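Long-range contact in glycerol-3-phosphate dehydrogenase [NAD(+)] (Dunaliella salina, PDB 6IUY), which probably interconverts dihydroxyacetone phosphate and glycerol 3-phosphate with NAD(H), and also carries a haloacid dehalogenase-like phosphatase domain that binds magnesium: residues R109-K122 with M138-A150. Sequence-based numbering, arbitrary orientation.
Sequences RLVPGVENLIAALK and MALPIASHLKIPA
Leu146 fills the apolar centre between the two segments, lying alongside Leu110 but running antiparallel to it, with their CD2 methyls 3.9 Å apart. The same Leu146 methyl packs against the backbone of helix 114-123, 4.0 Å from Glu115 CA. Ile118 comes in nearly perpendicular, its CD1 pressing on Leu146 CD1 at 3.2 Å, tighter than usual van der Waals contact; Ile148 CD1 adds a looser contact, 4.4 Å from Ile118 CG2. The Lys122 chain, bent at chi3, reaches over the 147-149 turn with CD 4.1 Å from Leu146 O, though the placement of its NZ is doubtful. The polar link is a His-carboxylate hydrogen bond, His145 NE2 to Glu115 OE1, 3.1 Å long and bent to 147° at the hydrogen. The acceptor lies near the imidazole plane, whereas the donor approaches from above the carboxylate, 56° out of its plane. His145 has CG anti to the backbone N (chi1 -176°), which turns NE2 toward helix 114-123. With an alanine at Glu115, this NE2 would probably lose its acceptor, leaving the ring less restrained in rotation. At the start of the 109-113 loop, Arg109 NH1 meets Met138 CE at 3.6 Å, and Ile142 CD1 lies over one face of the guanidinium, whose NH2 is hydrogen-bonded to Ser51. A Schellman motif ends helix 136-145: Ile148 N bonds to Ala143 O, and Lys147 has positive phi. Strand 127-131 of the parallel sheet follows helix 114-123 and precedes helix 136-145, its Val128 touching Leu121 and Ile148; this helix-strand-helix packing belongs to the Rossmann-like core of a haloacid dehalogenase domain, with Arg109 about 5 Å from magnesium ligand Asp43, side chain to side chain.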
loop_
_atom_site.group_PDB
_atom_site.type_symbol
_atom_site.label_atom_id
_atom_site.label_comp_id
_atom_site.label_asym_id
_atom_site.label_seq_id
_atom_site.Cartn_x
_atom_site.Cartn_y
_atom_site.Cartn_z
ATOM N N ARG A 109 -0.093 -49.273 -18.919
ATOM C CA ARG A 109 -1.015 -49.907 -17.992
ATOM C C ARG A 109 -2.346 -49.190 -17.870
ATOM O O ARG A 109 -3.233 -49.644 -17.149
ATOM C CB ARG A 109 -0.374 -49.995 -16.606
ATOM C CG ARG A 109 0.966 -50.700 -16.566
ATOM C CD ARG A 109 1.324 -51.002 -15.128
ATOM N NE ARG A 109 0.151 -51.495 -14.411
ATOM C CZ ARG A 109 0.090 -51.687 -13.098
ATOM N NH1 ARG A 109 1.145 -51.422 -12.334
ATOM N NH2 ARG A 109 -1.034 -52.137 -12.546
ATOM N N LEU A 110 -2.491 -48.074 -18.571
ATOM C CA LEU A 110 -3.594 -47.175 -18.284
ATOM C C LEU A 110 -4.772 -47.366 -19.227
ATOM O O LEU A 110 -4.603 -47.473 -20.438
ATOM C CB LEU A 110 -3.107 -45.729 -18.329
ATOM C CG LEU A 110 -1.944 -45.457 -17.377
ATOM C CD1 LEU A 110 -0.631 -45.941 -17.993
ATOM C CD2 LEU A 110 -1.866 -43.984 -17.039
ATOM N N VAL A 111 -5.968 -47.408 -18.651
ATOM C CA VAL A 111 -7.180 -47.542 -19.438
ATOM C C VAL A 111 -7.308 -46.356 -20.395
ATOM O O VAL A 111 -7.003 -45.214 -20.028
ATOM C CB VAL A 111 -8.416 -47.646 -18.533
ATOM C CG1 VAL A 111 -8.138 -48.608 -17.384
ATOM C CG2 VAL A 111 -8.767 -46.305 -17.973
ATOM N N PRO A 112 -7.719 -46.621 -21.644
ATOM C CA PRO A 112 -7.796 -45.507 -22.593
ATOM C C PRO A 112 -8.760 -44.420 -22.120
ATOM O O PRO A 112 -9.778 -44.713 -21.488
ATOM C CB PRO A 112 -8.281 -46.172 -23.899
ATOM C CG PRO A 112 -8.728 -47.545 -23.518
ATOM C CD PRO A 112 -7.955 -47.923 -22.292
ATOM N N GLY A 113 -8.404 -43.171 -22.405
ATOM C CA GLY A 113 -9.218 -42.034 -22.040
ATOM C C GLY A 113 -8.998 -41.503 -20.629
ATOM O O GLY A 113 -9.518 -40.438 -20.289
ATOM N N VAL A 114 -8.241 -42.218 -19.802
ATOM C CA VAL A 114 -8.134 -41.809 -18.409
ATOM C C VAL A 114 -7.087 -40.704 -18.231
ATOM O O VAL A 114 -7.287 -39.792 -17.431
ATOM C CB VAL A 114 -7.808 -43.000 -17.477
ATOM C CG1 VAL A 114 -6.335 -43.416 -17.602
ATOM C CG2 VAL A 114 -8.159 -42.640 -16.038
ATOM N N GLU A 115 -5.995 -40.777 -18.988
ATOM C CA GLU A 115 -5.005 -39.702 -19.005
ATOM C C GLU A 115 -5.633 -38.392 -19.466
ATOM O O GLU A 115 -5.436 -37.356 -18.842
ATOM C CB GLU A 115 -3.827 -40.049 -19.912
ATOM C CG GLU A 115 -3.242 -41.426 -19.679
ATOM C CD GLU A 115 -2.137 -41.747 -20.666
ATOM O OE1 GLU A 115 -1.130 -41.003 -20.697
ATOM O OE2 GLU A 115 -2.289 -42.731 -21.423
ATOM N N ASN A 116 -6.399 -38.441 -20.552
ATOM C CA ASN A 116 -7.106 -37.252 -21.024
ATOM C C ASN A 116 -8.093 -36.712 -19.990
ATOM O O ASN A 116 -8.265 -35.504 -19.867
ATOM C CB ASN A 116 -7.857 -37.527 -22.341
ATOM C CG ASN A 116 -6.930 -37.681 -23.521
ATOM O OD1 ASN A 116 -5.748 -37.346 -23.445
ATOM N ND2 ASN A 116 -7.463 -38.189 -24.634
ATOM N N LEU A 117 -8.763 -37.603 -19.266
ATOM C CA LEU A 117 -9.724 -37.169 -18.260
ATOM C C LEU A 117 -9.035 -36.501 -17.069
ATOM O O LEU A 117 -9.468 -35.447 -16.596
ATOM C CB LEU A 117 -10.558 -38.345 -17.771
ATOM C CG LEU A 117 -11.385 -38.044 -16.526
ATOM C CD1 LEU A 117 -12.267 -36.835 -16.753
ATOM C CD2 LEU A 117 -12.232 -39.257 -16.183
ATOM N N ILE A 118 -7.964 -37.114 -16.582
ATOM C CA ILE A 118 -7.281 -36.586 -15.416
ATOM C C ILE A 118 -6.620 -35.240 -15.767
ATOM O O ILE A 118 -6.683 -34.296 -14.979
ATOM C CB ILE A 118 -6.257 -37.614 -14.858
ATOM C CG1 ILE A 118 -7.017 -38.740 -14.137
ATOM C CG2 ILE A 118 -5.284 -36.947 -13.893
ATOM C CD1 ILE A 118 -6.174 -39.956 -13.753
ATOM N N ALA A 119 -6.029 -35.141 -16.959
ATOM C CA ALA A 119 -5.447 -33.878 -17.436
ATOM C C ALA A 119 -6.482 -32.761 -17.485
ATOM O O ALA A 119 -6.208 -31.629 -17.083
ATOM C CB ALA A 119 -4.825 -34.060 -18.801
ATOM N N ALA A 120 -7.670 -33.088 -17.984
ATOM C CA ALA A 120 -8.760 -32.137 -18.058
ATOM C C ALA A 120 -9.146 -31.626 -16.668
ATOM O O ALA A 120 -9.333 -30.418 -16.464
ATOM C CB ALA A 120 -9.964 -32.769 -18.744
ATOM N N LEU A 121 -9.285 -32.547 -15.717
ATOM C CA LEU A 121 -9.659 -32.171 -14.358
ATOM C C LEU A 121 -8.608 -31.213 -13.779
ATOM O O LEU A 121 -8.950 -30.160 -13.243
ATOM C CB LEU A 121 -9.828 -33.413 -13.469
ATOM C CG LEU A 121 -11.004 -34.340 -13.814
ATOM C CD1 LEU A 121 -10.822 -35.709 -13.175
ATOM C CD2 LEU A 121 -12.347 -33.734 -13.391
ATOM N N LYS A 122 -7.335 -31.550 -13.909
ATOM C CA LYS A 122 -6.306 -30.704 -13.317
ATOM C C LYS A 122 -6.272 -29.313 -13.999
ATOM O O LYS A 122 -6.059 -28.294 -13.343
ATOM C CB LYS A 122 -4.946 -31.413 -13.383
ATOM C CG LYS A 122 -4.974 -32.791 -12.677
ATOM C CD LYS A 122 -3.600 -33.393 -12.409
ATOM C CE LYS A 122 -2.974 -32.796 -11.163
ATOM N NZ LYS A 122 -1.718 -33.507 -10.805
ATOM N N MET A 138 3.395 -49.498 -6.482
ATOM C CA MET A 138 2.778 -49.667 -7.794
ATOM C C MET A 138 2.012 -48.415 -8.231
ATOM O O MET A 138 1.909 -48.113 -9.430
ATOM C CB MET A 138 1.830 -50.869 -7.776
ATOM C CG MET A 138 2.422 -52.120 -7.139
ATOM S SD MET A 138 3.662 -52.886 -8.189
ATOM C CE MET A 138 2.655 -53.173 -9.635
ATOM N N ALA A 139 1.458 -47.707 -7.248
ATOM C CA ALA A 139 0.631 -46.536 -7.516
ATOM C C ALA A 139 1.470 -45.303 -7.837
ATOM O O ALA A 139 0.989 -44.397 -8.520
ATOM C CB ALA A 139 -0.286 -46.246 -6.334
ATOM N N LEU A 140 2.712 -45.263 -7.351
ATOM C CA LEU A 140 3.512 -44.044 -7.464
ATOM C C LEU A 140 3.998 -43.795 -8.882
ATOM O O LEU A 140 4.073 -42.649 -9.307
ATOM C CB LEU A 140 4.700 -44.064 -6.490
ATOM C CG LEU A 140 4.293 -43.784 -5.037
ATOM C CD1 LEU A 140 5.494 -43.722 -4.101
ATOM C CD2 LEU A 140 3.505 -42.497 -4.958
ATOM N N PRO A 141 4.331 -44.860 -9.627
ATOM C CA PRO A 141 4.705 -44.603 -11.026
ATOM C C PRO A 141 3.501 -44.128 -11.820
ATOM O O PRO A 141 3.618 -43.238 -12.663
ATOM C CB PRO A 141 5.197 -45.965 -11.528
ATOM C CG PRO A 141 5.592 -46.722 -10.274
ATOM C CD PRO A 141 4.625 -46.246 -9.213
ATOM N N ILE A 142 2.344 -44.711 -11.542
ATOM C CA ILE A 142 1.122 -44.265 -12.186
ATOM C C ILE A 142 0.827 -42.814 -11.796
ATOM O O ILE A 142 0.427 -42.018 -12.642
ATOM C CB ILE A 142 -0.084 -45.156 -11.821
ATOM C CG1 ILE A 142 0.188 -46.612 -12.204
ATOM C CG2 ILE A 142 -1.344 -44.662 -12.522
ATOM C CD1 ILE A 142 -0.853 -47.570 -11.686
ATOM N N ALA A 143 1.029 -42.469 -10.525
ATOM C CA ALA A 143 0.825 -41.092 -10.074
ATOM C C ALA A 143 1.791 -40.150 -10.786
ATOM O O ALA A 143 1.397 -39.085 -11.275
ATOM C CB ALA A 143 0.993 -40.985 -8.573
ATOM N N SER A 144 3.053 -40.552 -10.849
ATOM C CA SER A 144 4.074 -39.751 -11.507
ATOM C C SER A 144 3.705 -39.443 -12.963
ATOM O O SER A 144 3.944 -38.343 -13.468
ATOM C CB SER A 144 5.420 -40.469 -11.441
ATOM O OG SER A 144 6.332 -39.957 -12.402
ATOM N N HIS A 145 3.111 -40.425 -13.627
ATOM C CA HIS A 145 2.801 -40.315 -15.041
ATOM C C HIS A 145 1.612 -39.409 -15.261
ATOM O O HIS A 145 1.564 -38.683 -16.249
ATOM C CB HIS A 145 2.526 -41.697 -15.643
ATOM C CG HIS A 145 2.297 -41.675 -17.121
ATOM N ND1 HIS A 145 3.330 -41.721 -18.033
ATOM C CD2 HIS A 145 1.153 -41.612 -17.846
ATOM C CE1 HIS A 145 2.833 -41.689 -19.258
ATOM N NE2 HIS A 145 1.517 -41.619 -19.172
ATOM N N LEU A 146 0.650 -39.456 -14.343
ATOM C CA LEU A 146 -0.545 -38.627 -14.451
ATOM C C LEU A 146 -0.322 -37.232 -13.862
ATOM O O LEU A 146 -1.262 -36.440 -13.748
ATOM C CB LEU A 146 -1.732 -39.306 -13.761
ATOM C CG LEU A 146 -2.210 -40.614 -14.401
ATOM C CD1 LEU A 146 -3.232 -41.279 -13.514
ATOM C CD2 LEU A 146 -2.782 -40.363 -15.806
ATOM N N LYS A 147 0.919 -36.932 -13.494
ATOM C CA LYS A 147 1.229 -35.648 -12.869
ATOM C C LYS A 147 0.545 -35.513 -11.511
ATOM O O LYS A 147 0.254 -34.401 -11.066
ATOM C CB LYS A 147 0.808 -34.475 -13.777
ATOM C CG LYS A 147 1.331 -34.552 -15.205
ATOM C CD LYS A 147 2.791 -35.004 -15.222
ATOM C CE LYS A 147 3.375 -35.002 -16.635
ATOM N NZ LYS A 147 4.746 -35.605 -16.655
ATOM N N ILE A 148 0.260 -36.638 -10.861
ATOM C CA ILE A 148 -0.317 -36.579 -9.527
ATOM C C ILE A 148 0.799 -36.718 -8.502
ATOM O O ILE A 148 1.589 -37.661 -8.549
ATOM C CB ILE A 148 -1.389 -37.665 -9.309
ATOM C CG1 ILE A 148 -2.438 -37.595 -10.413
ATOM C CG2 ILE A 148 -2.050 -37.501 -7.951
ATOM C CD1 ILE A 148 -3.624 -38.447 -10.152
ATOM N N PRO A 149 0.882 -35.762 -7.577
ATOM C CA PRO A 149 1.952 -35.785 -6.578
ATOM C C PRO A 149 1.752 -36.911 -5.567
ATOM O O PRO A 149 0.614 -37.337 -5.327
ATOM C CB PRO A 149 1.836 -34.409 -5.913
ATOM C CG PRO A 149 0.390 -34.037 -6.090
ATOM C CD PRO A 149 -0.009 -34.600 -7.421
ATOM N N ALA A 150 2.851 -37.395 -4.995
ATOM C CA ALA A 150 2.793 -38.451 -3.996
ATOM C C ALA A 150 1.955 -37.980 -2.808
ATOM O O ALA A 150 1.349 -38.776 -2.096
ATOM C CB ALA A 150 4.202 -38.845 -3.554
#